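Local coordinates for protein VP2 (Primate bocaparvovirus 1, PDB 7L0Y) that self-assembles as 60 capsid-protein copies into the T=1 icosahedral shell of human bocavirus 1, about 26 nm across, at residues Phe165-Ile170 / Phe200-Ser205; Cys299-Pro302 / His306-Thr309; Thr328-Lys333 / Asn348-Pro353; Ile377-Asn382 / Lys405-Asp410. All coordinates share one frame; numbering follows the deposited sequence.

In the fold
The four contacts show how a parvovirus capsid protein ties its long loops to one another and to its strands. Interaction 1 joins strand 161-169 of the large strand framework to the loop before strand 208-210. Interactions 2, 3 and 4 follow one another in the much longer excursion between strands 215-232 and 424-429. None touches another: interactions 3 and 4 have centres 23 Å apart and nearest atoms about 10 Å apart, and interactions 1 and 2 are likewise about 10 Å apart at their nearest atoms. Interactions 1 and 3, with centres 35 Å apart, fall on opposite sides of the chain's centre. All four also touch a neighbouring subunit, so the same regions that fold locally build the shell.

Interaction 1 (Phe165-Ile170 / Phe200-Ser205); sequences FQYGYI and FLLENS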
loop_
_atom_site.group_PDB
_atom_site.type_symbol
_atom_site.label_atom_id
_atom_site.label_comp_id
_atom_site.label_asym_id
_atom_site.label_seq_id
_atom_site.Cartn_x
_atom_site.Cartn_y
_atom_site.Cartn_z
ATOM N N PHE A 165 -57.005 -78.362 -44.550
ATOM C CA PHE A 165 -58.289 -78.522 -45.204
ATOM C C PHE A 165 -58.651 -77.261 -45.954
ATOM O O PHE A 165 -58.179 -76.182 -45.625
ATOM C CB PHE A 165 -59.381 -78.830 -44.189
ATOM C CG PHE A 165 -59.483 -80.277 -43.836
ATOM C CD1 PHE A 165 -60.436 -81.077 -44.431
ATOM C CD2 PHE A 165 -58.627 -80.838 -42.908
ATOM C CE1 PHE A 165 -60.536 -82.412 -44.109
ATOM C CE2 PHE A 165 -58.722 -82.174 -42.580
ATOM C CZ PHE A 165 -59.678 -82.964 -43.180
ATOM N N GLN A 166 -59.481 -77.413 -46.979
ATOM C CA GLN A 166 -59.944 -76.277 -47.745
ATOM C C GLN A 166 -60.874 -75.413 -46.916
ATOM O O GLN A 166 -61.731 -75.910 -46.187
ATOM C CB GLN A 166 -60.669 -76.761 -48.983
ATOM C CG GLN A 166 -61.025 -75.669 -49.908
ATOM C CD GLN A 166 -61.673 -76.182 -51.141
ATOM O OE1 GLN A 166 -61.864 -77.379 -51.301
ATOM N NE2 GLN A 166 -61.991 -75.288 -52.043
ATOM N N TYR A 167 -60.711 -74.109 -47.050
ATOM C CA TYR A 167 -61.587 -73.155 -46.406
ATOM C C TYR A 167 -62.862 -72.961 -47.209
ATOM O O TYR A 167 -62.850 -72.944 -48.438
ATOM C CB TYR A 167 -60.860 -71.833 -46.214
ATOM C CG TYR A 167 -61.720 -70.699 -45.742
ATOM C CD1 TYR A 167 -62.322 -70.730 -44.501
ATOM C CD2 TYR A 167 -61.848 -69.557 -46.496
ATOM C CE1 TYR A 167 -63.079 -69.683 -44.065
ATOM C CE2 TYR A 167 -62.585 -68.517 -46.065
ATOM C CZ TYR A 167 -63.201 -68.577 -44.850
ATOM O OH TYR A 167 -63.942 -67.517 -44.417
ATOM N N GLY A 168 -63.963 -72.840 -46.494
ATOM C CA GLY A 168 -65.253 -72.631 -47.108
ATOM C C GLY A 168 -66.206 -72.159 -46.045
ATOM O O GLY A 168 -65.927 -72.257 -44.849
ATOM N N TYR A 169 -67.336 -71.632 -46.491
ATOM C CA TYR A 169 -68.285 -71.049 -45.566
ATOM C C TYR A 169 -69.655 -71.048 -46.206
ATOM O O TYR A 169 -69.799 -71.139 -47.424
ATOM C CB TYR A 169 -67.865 -69.638 -45.148
ATOM C CG TYR A 169 -67.753 -68.660 -46.287
ATOM C CD1 TYR A 169 -68.835 -67.895 -46.674
ATOM C CD2 TYR A 169 -66.561 -68.501 -46.970
ATOM C CE1 TYR A 169 -68.733 -67.006 -47.696
ATOM C CE2 TYR A 169 -66.452 -67.616 -47.998
ATOM C CZ TYR A 169 -67.539 -66.870 -48.363
ATOM O OH TYR A 169 -67.441 -65.985 -49.402
ATOM N N ILE A 170 -70.666 -70.949 -45.353
ATOM C CA ILE A 170 -72.062 -70.954 -45.768
ATOM C C ILE A 170 -72.490 -69.500 -45.937
ATOM O O ILE A 170 -72.552 -68.766 -44.940
ATOM C CB ILE A 170 -72.935 -71.688 -44.746
ATOM C CG1 ILE A 170 -72.510 -73.153 -44.672
ATOM C CG2 ILE A 170 -74.389 -71.581 -45.113
ATOM C CD1 ILE A 170 -73.061 -73.894 -43.489
ATOM N N PHE A 200 -67.183 -63.414 -49.884
ATOM C CA PHE A 200 -65.920 -63.081 -49.260
ATOM C C PHE A 200 -64.776 -63.654 -50.067
ATOM O O PHE A 200 -64.773 -64.831 -50.427
ATOM C CB PHE A 200 -65.865 -63.590 -47.833
ATOM C CG PHE A 200 -66.857 -62.947 -46.939
ATOM C CD1 PHE A 200 -66.583 -61.734 -46.347
ATOM C CD2 PHE A 200 -68.075 -63.542 -46.702
ATOM C CE1 PHE A 200 -67.492 -61.139 -45.532
ATOM C CE2 PHE A 200 -68.990 -62.946 -45.885
ATOM C CZ PHE A 200 -68.700 -61.744 -45.298
ATOM N N LEU A 201 -63.823 -62.795 -50.353
ATOM C CA LEU A 201 -62.593 -63.124 -51.035
ATOM C C LEU A 201 -61.472 -62.805 -50.077
ATOM O O LEU A 201 -61.423 -61.704 -49.531
ATOM C CB LEU A 201 -62.439 -62.291 -52.293
ATOM C CG LEU A 201 -63.532 -62.514 -53.313
ATOM C CD1 LEU A 201 -63.477 -61.466 -54.399
ATOM C CD2 LEU A 201 -63.280 -63.860 -53.879
ATOM N N LEU A 202 -60.573 -63.753 -49.859
ATOM C CA LEU A 202 -59.483 -63.434 -48.959
ATOM C C LEU A 202 -58.520 -62.441 -49.588
ATOM O O LEU A 202 -57.801 -61.751 -48.865
ATOM C CB LEU A 202 -58.753 -64.702 -48.526
ATOM C CG LEU A 202 -59.443 -65.615 -47.504
ATOM C CD1 LEU A 202 -60.033 -64.789 -46.395
ATOM C CD2 LEU A 202 -60.553 -66.405 -48.147
ATOM N N GLU A 203 -58.517 -62.333 -50.915
ATOM C CA GLU A 203 -57.688 -61.418 -51.693
ATOM C C GLU A 203 -58.018 -59.967 -51.441
ATOM O O GLU A 203 -57.264 -59.086 -51.849
ATOM C CB GLU A 203 -57.845 -61.737 -53.177
ATOM C CG GLU A 203 -57.233 -63.065 -53.588
ATOM C CD GLU A 203 -58.065 -64.264 -53.181
ATOM O OE1 GLU A 203 -59.099 -64.084 -52.517
ATOM O OE2 GLU A 203 -57.679 -65.397 -53.518
ATOM N N ASN A 204 -59.129 -59.712 -50.777
ATOM C CA ASN A 204 -59.594 -58.388 -50.418
ATOM C C ASN A 204 -58.784 -57.774 -49.285
ATOM O O ASN A 204 -59.092 -56.662 -48.859
ATOM C CB ASN A 204 -61.072 -58.494 -50.042
ATOM C CG ASN A 204 -61.797 -57.189 -50.148
ATOM O OD1 ASN A 204 -61.465 -56.348 -50.978
ATOM N ND2 ASN A 204 -62.808 -57.013 -49.317
ATOM N N SER A 205 -57.812 -58.488 -48.739
ATOM C CA SER A 205 -56.975 -57.988 -47.662
ATOM C C SER A 205 -55.502 -58.126 -48.040
ATOM O O SER A 205 -55.159 -58.561 -49.137
ATOM C CB SER A 205 -57.302 -58.712 -46.353
ATOM O OG SER A 205 -57.035 -60.099 -46.442
#
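The rings of Y169 and F200 meet as an offset edge-to-face pair, with the edge of F200 turned to the face of Y169. Their centroids are 5.5 Å apart and their planes stand at 74°. At that edge, in the plane of the F200 ring, lies Y169 CE1, whose nearest F200 atom is CD2 at 3.7 Å. The second flat group, the ring of Y167, is met obliquely by L202, whose methyl CD2 approaches CE2 of the tyrosine to 3.6 Å.

The Y169 side chain projects from strand 161-169 with CG between its backbone N and carbonyl carbon (chi1 60°), and in this pose its hydroxyl reaches the main chain of the facing loop. There F200 N donates to Y169 OH over 2.6 Å, with an N-H...O angle of 148°. The hydroxyl also lies beside CB of F200, so one residue is met through both its backbone and its side chain. Y167 uses its own polar end elsewhere, on the carbonyl oxygen of P143, while its ring packs edge-to-face with F426.

Beyond the contact, F200 rests on V518 of a neighbouring subunit.

Strand 161-169, hydrogen-bonded to its neighbours through T69, W71 and V67, thus faces the loop between helix 189-195 and strand 208-210. The backbones, 9.1 Å apart at the CA atoms of Y169 and F200, do not pair. A phenol oxygen instead accepts from a buried main-chain N-H, and aromatic and aliphatic groups pack beside it.

Interaction 2 (Cys299-Pro302 / His306-Thr309); sequences CTNP and HINT
The apolar contact is that of I307 with C299, where the methyl CG2 of the isoleucine lies 4.1 Å from SG of the cysteine. The other branch of I307, ending in CD1, turns toward N301. With CG1 beside the backbone N (chi1 -48°) and the chain bent again at chi2 -58°, CD1 is brought alongside the asparagine, and the two side chains run past each other in opposite directions.

The second kind of contact is that of a methyl with an amide: I307 CD1 comes to 3.8 Å from ND2 of N301 and to 4.1 Å from its CB. This is van der Waals contact only, and N301 is poorly ordered, so its detail deserves caution. The amide nitrogen makes a weak hydrogen bond to E303 O, in the loop that follows.

Other residues close around the contact: F314 touches both N301 and I307, and Y364 of a neighbouring subunit packs on C299 and I307. C299 and T300 also pair with a strand of that subunit in an antiparallel ladder. The whole is a long-looped beta hairpin, strands 296-300 and 316-318, whose loop folds back on the end of its first strand beside a sheet shared between subunits.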
loop_
_atom_site.group_PDB
_atom_site.type_symbol
_atom_site.label_atom_id
_atom_site.label_comp_id
_atom_site.label_asym_id
_atom_site.label_seq_id
_atom_site.Cartn_x
_atom_site.Cartn_y
_atom_site.Cartn_z
ATOM N N CYS A 299 -83.823 -72.858 -35.346
ATOM C CA CYS A 299 -84.137 -72.392 -36.685
ATOM C C CYS A 299 -84.358 -70.891 -36.675
ATOM O O CYS A 299 -84.760 -70.307 -35.668
ATOM C CB CYS A 299 -85.382 -73.089 -37.242
ATOM S SG CYS A 299 -85.237 -74.877 -37.437
ATOM N N THR A 300 -84.059 -70.262 -37.808
ATOM C CA THR A 300 -84.458 -68.883 -38.072
ATOM C C THR A 300 -85.288 -68.935 -39.346
ATOM O O THR A 300 -84.759 -69.202 -40.426
ATOM C CB THR A 300 -83.257 -67.954 -38.215
ATOM O OG1 THR A 300 -82.452 -68.377 -39.320
ATOM C CG2 THR A 300 -82.418 -67.980 -36.959
ATOM N N ASN A 301 -86.587 -68.712 -39.219
ATOM C CA ASN A 301 -87.435 -68.606 -40.395
ATOM C C ASN A 301 -88.080 -67.232 -40.445
ATOM O O ASN A 301 -89.006 -66.960 -39.667
ATOM C CB ASN A 301 -88.500 -69.699 -40.396
ATOM C CG ASN A 301 -89.220 -69.790 -41.713
ATOM O OD1 ASN A 301 -88.676 -69.443 -42.755
ATOM N ND2 ASN A 301 -90.450 -70.264 -41.677
ATOM N N PRO A 302 -87.643 -66.345 -41.335
ATOM C CA PRO A 302 -88.327 -65.054 -41.466
ATOM C C PRO A 302 -89.727 -65.147 -42.046
ATOM O O PRO A 302 -90.488 -64.182 -41.922
ATOM C CB PRO A 302 -87.392 -64.265 -42.386
ATOM C CG PRO A 302 -86.064 -64.867 -42.165
ATOM C CD PRO A 302 -86.307 -66.322 -41.950
ATOM N N HIS A 306 -93.592 -73.640 -41.599
ATOM C CA HIS A 306 -93.448 -74.726 -42.571
ATOM C C HIS A 306 -91.999 -75.202 -42.656
ATOM O O HIS A 306 -91.291 -74.977 -43.639
ATOM C CB HIS A 306 -93.982 -74.314 -43.943
ATOM C CG HIS A 306 -95.449 -74.009 -43.951
ATOM N ND1 HIS A 306 -96.409 -74.979 -43.753
ATOM C CD2 HIS A 306 -96.120 -72.849 -44.144
ATOM C CE1 HIS A 306 -97.608 -74.427 -43.816
ATOM N NE2 HIS A 306 -97.461 -73.137 -44.053
ATOM N N ILE A 307 -91.565 -75.873 -41.594
ATOM C CA ILE A 307 -90.186 -76.314 -41.431
ATOM C C ILE A 307 -90.081 -77.735 -41.977
ATOM O O ILE A 307 -89.062 -78.415 -41.808
ATOM C CB ILE A 307 -89.765 -76.198 -39.956
ATOM C CG1 ILE A 307 -90.164 -74.822 -39.444
ATOM C CG2 ILE A 307 -88.268 -76.276 -39.796
ATOM C CD1 ILE A 307 -89.557 -73.673 -40.216
ATOM N N ASN A 308 -91.165 -78.194 -42.610
ATOM C CA ASN A 308 -91.239 -79.450 -43.352
ATOM C C ASN A 308 -91.100 -80.645 -42.412
ATOM O O ASN A 308 -90.690 -81.735 -42.827
ATOM C CB ASN A 308 -90.162 -79.482 -44.445
ATOM C CG ASN A 308 -90.450 -80.497 -45.542
ATOM O OD1 ASN A 308 -91.275 -81.396 -45.387
ATOM N ND2 ASN A 308 -89.757 -80.352 -46.664
ATOM N N THR A 309 -91.402 -80.434 -41.128
ATOM C CA THR A 309 -91.614 -81.484 -40.131
ATOM C C THR A 309 -90.353 -82.296 -39.849
ATOM O O THR A 309 -90.273 -82.995 -38.834
ATOM C CB THR A 309 -92.740 -82.431 -40.561
ATOM O OG1 THR A 309 -92.357 -83.139 -41.747
ATOM C CG2 THR A 309 -94.012 -81.642 -40.837
#

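Interaction 3 (Thr328-Lys333 / Asn348-Pro353); sequences TNLEYK and NIIANP
A 3-10 turn at 330-332 faces the end of strand 348-350, the chains coming closest where the CA atoms of K333 and A351 lie 6.0 Å apart. Within the turn, Y332 N and K333 N bond back to the carbonyl oxygens of N329 and L330, a fold in which L330 and K333 both meet I350.

L330 holds CG anti to its backbone nitrogen (chi1 -170°), and its methyl CD1 does the touching. That methyl meets two ends of the isoleucine at once, CG2 at 3.6 Å and CD1 at 3.7 Å, with the two side chains crossing at about a right angle.

The setting is a beta hairpin: strand 335-337 follows the turn, then pairs antiparallel with 348-350, and a backbone bond between L334 and A351 continues the pairing past the strand's end. The turn thus enters the hairpin directly, its side chains lie against the returning strand, and Q335, on the outgoing strand, also touches L330 and I350.

K333 contributes its aliphatic shaft. Fully extended beyond CG, it passes obliquely across I350 and brings CD to 3.7 Å from I350 CG2. The same carbon sits 3.8 Å from A351 O, so the lysine's methylenes cover both the methyl branch of one residue and the carbonyl of the next.

The turn also meets a neighbouring subunit: Y251 of that subunit packs on L330 and E331, and E331 OE2 accepts a hydrogen bond from R253 N of that neighbouring subunit, while E331 OE1 accepts one from R285 N of its own chain.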
loop_
_atom_site.group_PDB
_atom_site.type_symbol
_atom_site.label_atom_id
_atom_site.label_comp_id
_atom_site.label_asym_id
_atom_site.label_seq_id
_atom_site.Cartn_x
_atom_site.Cartn_y
_atom_site.Cartn_z
ATOM N N THR A 328 -80.281 -88.834 -19.431
ATOM C CA THR A 328 -81.180 -89.953 -19.222
ATOM C C THR A 328 -81.088 -90.989 -20.327
ATOM O O THR A 328 -81.776 -92.011 -20.260
ATOM C CB THR A 328 -82.622 -89.455 -19.095
ATOM O OG1 THR A 328 -82.987 -88.730 -20.274
ATOM C CG2 THR A 328 -82.761 -88.546 -17.894
ATOM N N ASN A 329 -80.262 -90.749 -21.339
ATOM C CA ASN A 329 -80.082 -91.710 -22.412
ATOM C C ASN A 329 -78.743 -91.445 -23.079
ATOM O O ASN A 329 -78.141 -90.383 -22.907
ATOM C CB ASN A 329 -81.225 -91.639 -23.430
ATOM C CG ASN A 329 -81.219 -92.805 -24.391
ATOM O OD1 ASN A 329 -80.195 -93.438 -24.609
ATOM N ND2 ASN A 329 -82.371 -93.118 -24.940
ATOM N N LEU A 330 -78.289 -92.438 -23.843
ATOM C CA LEU A 330 -77.080 -92.309 -24.639
ATOM C C LEU A 330 -77.144 -91.142 -25.615
ATOM O O LEU A 330 -76.099 -90.582 -25.956
ATOM C CB LEU A 330 -76.836 -93.606 -25.401
ATOM C CG LEU A 330 -75.505 -93.802 -26.119
ATOM C CD1 LEU A 330 -74.386 -93.199 -25.303
ATOM C CD2 LEU A 330 -75.260 -95.267 -26.326
ATOM N N GLU A 331 -78.340 -90.761 -26.070
ATOM C CA GLU A 331 -78.454 -89.671 -27.033
ATOM C C GLU A 331 -77.924 -88.362 -26.474
ATOM O O GLU A 331 -77.438 -87.512 -27.226
ATOM C CB GLU A 331 -79.902 -89.487 -27.470
ATOM C CG GLU A 331 -80.422 -90.548 -28.399
ATOM C CD GLU A 331 -81.827 -90.262 -28.854
ATOM O OE1 GLU A 331 -82.486 -89.401 -28.237
ATOM O OE2 GLU A 331 -82.262 -90.866 -29.852
ATOM N N TYR A 332 -78.021 -88.168 -25.166
ATOM C CA TYR A 332 -77.702 -86.887 -24.563
ATOM C C TYR A 332 -76.242 -86.772 -24.173
ATOM O O TYR A 332 -75.818 -85.717 -23.695
ATOM C CB TYR A 332 -78.592 -86.654 -23.348
ATOM C CG TYR A 332 -80.054 -86.683 -23.688
ATOM C CD1 TYR A 332 -80.524 -86.092 -24.848
ATOM C CD2 TYR A 332 -80.960 -87.319 -22.863
ATOM C CE1 TYR A 332 -81.858 -86.125 -25.170
ATOM C CE2 TYR A 332 -82.293 -87.356 -23.174
ATOM C CZ TYR A 332 -82.740 -86.757 -24.328
ATOM O OH TYR A 332 -84.077 -86.797 -24.639
ATOM N N LYS A 333 -75.464 -87.826 -24.367
ATOM C CA LYS A 333 -74.070 -87.851 -23.961
ATOM C C LYS A 333 -73.196 -87.386 -25.113
ATOM O O LYS A 333 -73.430 -87.757 -26.265
ATOM C CB LYS A 333 -73.668 -89.251 -23.512
ATOM C CG LYS A 333 -74.392 -89.709 -22.274
ATOM C CD LYS A 333 -74.027 -91.124 -21.931
ATOM C CE LYS A 333 -74.733 -91.588 -20.684
ATOM N NZ LYS A 333 -74.405 -93.004 -20.388
ATOM N N ASN A 348 -65.326 -95.056 -30.904
ATOM C CA ASN A 348 -66.138 -93.985 -30.351
ATOM C C ASN A 348 -65.935 -93.890 -28.848
ATOM O O ASN A 348 -65.767 -94.907 -28.173
ATOM C CB ASN A 348 -67.614 -94.206 -30.672
ATOM C CG ASN A 348 -68.104 -95.549 -30.213
ATOM O OD1 ASN A 348 -67.313 -96.458 -29.988
ATOM N ND2 ASN A 348 -69.408 -95.683 -30.052
ATOM N N ILE A 349 -65.953 -92.669 -28.329
ATOM C CA ILE A 349 -65.797 -92.416 -26.904
ATOM C C ILE A 349 -67.023 -91.678 -26.405
ATOM O O ILE A 349 -67.357 -90.597 -26.897
ATOM C CB ILE A 349 -64.512 -91.637 -26.594
ATOM C CG1 ILE A 349 -63.309 -92.550 -26.801
ATOM C CG2 ILE A 349 -64.543 -91.105 -25.184
ATOM C CD1 ILE A 349 -62.026 -91.889 -26.605
ATOM N N ILE A 350 -67.679 -92.267 -25.420
ATOM C CA ILE A 350 -68.869 -91.712 -24.803
ATOM C C ILE A 350 -68.452 -91.055 -23.499
ATOM O O ILE A 350 -67.763 -91.672 -22.682
ATOM C CB ILE A 350 -69.908 -92.810 -24.549
ATOM C CG1 ILE A 350 -70.229 -93.538 -25.849
ATOM C CG2 ILE A 350 -71.156 -92.208 -23.972
ATOM C CD1 ILE A 350 -71.045 -94.775 -25.661
ATOM N N ALA A 351 -68.861 -89.808 -23.300
ATOM C CA ALA A 351 -68.560 -89.136 -22.047
ATOM C C ALA A 351 -69.301 -89.803 -20.898
ATOM O O ALA A 351 -70.486 -90.123 -21.000
ATOM C CB ALA A 351 -68.926 -87.659 -22.130
ATOM N N ASN A 352 -68.597 -90.011 -19.801
ATOM C CA ASN A 352 -69.125 -90.694 -18.635
ATOM C C ASN A 352 -69.185 -89.719 -17.476
ATOM O O ASN A 352 -68.523 -88.677 -17.497
ATOM C CB ASN A 352 -68.267 -91.911 -18.262
ATOM C CG ASN A 352 -68.345 -93.009 -19.296
ATOM O OD1 ASN A 352 -67.328 -93.549 -19.723
ATOM N ND2 ASN A 352 -69.561 -93.343 -19.709
ATOM N N PRO A 353 -70.019 -89.999 -16.477
ATOM C CA PRO A 353 -70.086 -89.121 -15.305
ATOM C C PRO A 353 -68.722 -88.933 -14.665
ATOM O O PRO A 353 -68.016 -89.897 -14.369
ATOM C CB PRO A 353 -71.043 -89.859 -14.371
ATOM C CG PRO A 353 -71.907 -90.628 -15.284
ATOM C CD PRO A 353 -71.040 -91.058 -16.422
#

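Interaction 4 (Ile377-Asn382 / Lys405-Asp410); sequences IWMFPN and KHTIMD
The backbones of 377-382 and 405-410 stay well apart, 9.2 Å between the CA atoms of M379 and T407, and side chains make the contact.

M379 does the reaching. CG stands anti to the backbone N (chi1 -173°) and the chain stays extended beyond it, carrying the thioether across. Its terminal methyl CE settles on the end of I408, 3.6 Å from CD1 and 3.7 Å from CG1, the two chains crossing at a slant. Further back, SD passes CB of T407 at 4.1 Å.

The facing segment carries a bond of its own: H406 ND1 donates to T407 O over 3.1 Å at a nearly straight 167°, with the oxygen close to the imidazole plane. T407 OG1 looks elsewhere, bonding to F380 O and Q383 N of a neighbouring subunit.

That bond recurs, since F380 O here accepts one from T407 OG1 of another subunit, and M379 packs on its own counterpart next door. Such a head-to-tail repetition of equivalent contacts, made by the long loop between strands 215-232 and 424-429, is consistent with the intertwined threefold region of parvovirus capsids.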
loop_
_atom_site.group_PDB
_atom_site.type_symbol
_atom_site.label_atom_id
_atom_site.label_comp_id
_atom_site.label_asym_id
_atom_site.label_seq_id
_atom_site.Cartn_x
_atom_site.Cartn_y
_atom_site.Cartn_z
ATOM N N ILE A 377 -85.563 -77.952 -17.519
ATOM C CA ILE A 377 -85.229 -76.956 -16.522
ATOM C C ILE A 377 -84.512 -75.827 -17.237
ATOM O O ILE A 377 -83.465 -76.025 -17.861
ATOM C CB ILE A 377 -84.400 -77.537 -15.371
ATOM C CG1 ILE A 377 -83.937 -76.411 -14.458
ATOM C CG2 ILE A 377 -83.260 -78.356 -15.872
ATOM C CD1 ILE A 377 -83.454 -76.882 -13.150
ATOM N N TRP A 378 -85.097 -74.650 -17.170
ATOM C CA TRP A 378 -84.558 -73.496 -17.843
ATOM C C TRP A 378 -83.618 -72.756 -16.907
ATOM O O TRP A 378 -83.421 -73.129 -15.754
ATOM C CB TRP A 378 -85.699 -72.615 -18.321
ATOM C CG TRP A 378 -86.512 -73.292 -19.338
ATOM C CD1 TRP A 378 -87.577 -74.100 -19.120
ATOM C CD2 TRP A 378 -86.342 -73.220 -20.750
ATOM N NE1 TRP A 378 -88.077 -74.551 -20.307
ATOM C CE2 TRP A 378 -87.338 -74.020 -21.328
ATOM C CE3 TRP A 378 -85.444 -72.553 -21.584
ATOM C CZ2 TRP A 378 -87.464 -74.172 -22.698
ATOM C CZ3 TRP A 378 -85.569 -72.708 -22.937
ATOM C CH2 TRP A 378 -86.571 -73.509 -23.484
ATOM N N MET A 379 -83.019 -71.698 -17.416
ATOM C CA MET A 379 -82.225 -70.831 -16.570
ATOM C C MET A 379 -83.132 -70.247 -15.494
ATOM O O MET A 379 -84.275 -69.884 -15.760
ATOM C CB MET A 379 -81.576 -69.762 -17.442
ATOM C CG MET A 379 -80.583 -68.847 -16.825
ATOM S SD MET A 379 -79.755 -67.983 -18.175
ATOM C CE MET A 379 -78.797 -66.769 -17.297
ATOM N N PHE A 380 -82.658 -70.261 -14.261
ATOM C CA PHE A 380 -83.451 -69.930 -13.091
ATOM C C PHE A 380 -82.498 -69.317 -12.082
ATOM O O PHE A 380 -81.305 -69.628 -12.091
ATOM C CB PHE A 380 -84.122 -71.193 -12.531
ATOM C CG PHE A 380 -85.122 -70.939 -11.456
ATOM C CD1 PHE A 380 -86.396 -70.501 -11.772
ATOM C CD2 PHE A 380 -84.813 -71.170 -10.134
ATOM C CE1 PHE A 380 -87.320 -70.273 -10.792
ATOM C CE2 PHE A 380 -85.738 -70.946 -9.152
ATOM C CZ PHE A 380 -86.997 -70.497 -9.481
ATOM N N PRO A 381 -82.977 -68.430 -11.222
ATOM C CA PRO A 381 -82.098 -67.877 -10.193
ATOM C C PRO A 381 -81.570 -68.954 -9.260
ATOM O O PRO A 381 -82.210 -69.974 -9.012
ATOM C CB PRO A 381 -83.000 -66.885 -9.455
ATOM C CG PRO A 381 -84.363 -67.310 -9.772
ATOM C CD PRO A 381 -84.305 -67.808 -11.165
ATOM N N ASN A 382 -80.356 -68.710 -8.770
ATOM C CA ASN A 382 -79.705 -69.557 -7.773
ATOM C C ASN A 382 -79.330 -70.926 -8.325
ATOM O O ASN A 382 -79.268 -71.903 -7.584
ATOM C CB ASN A 382 -80.591 -69.724 -6.539
ATOM C CG ASN A 382 -80.826 -68.433 -5.820
ATOM O OD1 ASN A 382 -79.978 -67.552 -5.811
ATOM N ND2 ASN A 382 -82.015 -68.286 -5.265
ATOM N N LYS A 405 -77.506 -59.264 -27.507
ATOM C CA LYS A 405 -77.866 -59.797 -26.208
ATOM C C LYS A 405 -77.491 -61.262 -26.152
ATOM O O LYS A 405 -77.672 -61.992 -27.127
ATOM C CB LYS A 405 -79.358 -59.617 -25.944
ATOM C CG LYS A 405 -79.827 -58.186 -25.944
ATOM C CD LYS A 405 -79.179 -57.409 -24.827
ATOM C CE LYS A 405 -79.682 -55.990 -24.792
ATOM N NZ LYS A 405 -79.068 -55.216 -23.694
ATOM N N HIS A 406 -76.962 -61.683 -25.013
ATOM C CA HIS A 406 -76.589 -63.067 -24.805
ATOM C C HIS A 406 -76.745 -63.397 -23.334
ATOM O O HIS A 406 -76.518 -62.555 -22.467
ATOM C CB HIS A 406 -75.158 -63.332 -25.271
ATOM C CG HIS A 406 -74.129 -62.536 -24.539
ATOM N ND1 HIS A 406 -73.624 -62.916 -23.316
ATOM C CD2 HIS A 406 -73.529 -61.363 -24.846
ATOM C CE1 HIS A 406 -72.749 -62.018 -22.906
ATOM N NE2 HIS A 406 -72.672 -61.066 -23.817
ATOM N N THR A 407 -77.141 -64.626 -23.062
ATOM C CA THR A 407 -77.212 -65.125 -21.707
ATOM C C THR A 407 -75.835 -65.636 -21.284
ATOM O O THR A 407 -74.828 -65.358 -21.941
ATOM C CB THR A 407 -78.297 -66.194 -21.611
ATOM O OG1 THR A 407 -78.027 -67.233 -22.550
ATOM C CG2 THR A 407 -79.641 -65.595 -21.910
ATOM N N ILE A 408 -75.777 -66.350 -20.161
ATOM C CA ILE A 408 -74.528 -66.958 -19.729
ATOM C C ILE A 408 -73.999 -67.855 -20.833
ATOM O O ILE A 408 -74.742 -68.645 -21.426
ATOM C CB ILE A 408 -74.737 -67.739 -18.426
ATOM C CG1 ILE A 408 -75.125 -66.789 -17.303
ATOM C CG2 ILE A 408 -73.479 -68.485 -18.036
ATOM C CD1 ILE A 408 -75.541 -67.488 -16.047
ATOM N N MET A 409 -72.711 -67.737 -21.116
ATOM C CA MET A 409 -72.078 -68.509 -22.175
ATOM C C MET A 409 -71.340 -69.664 -21.518
ATOM O O MET A 409 -70.313 -69.487 -20.866
ATOM C CB MET A 409 -71.163 -67.623 -23.001
ATOM C CG MET A 409 -71.935 -66.628 -23.837
ATOM S SD MET A 409 -70.907 -65.449 -24.700
ATOM C CE MET A 409 -70.454 -64.399 -23.326
ATOM N N ASP A 410 -71.893 -70.856 -21.687
ATOM C CA ASP A 410 -71.320 -72.092 -21.170
ATOM C C ASP A 410 -71.608 -73.189 -22.180
ATOM O O ASP A 410 -72.492 -74.026 -21.960
ATOM C CB ASP A 410 -71.894 -72.421 -19.791
ATOM C CG ASP A 410 -71.338 -73.702 -19.213
ATOM O OD1 ASP A 410 -70.128 -73.751 -18.928
ATOM O OD2 ASP A 410 -72.117 -74.655 -19.025
#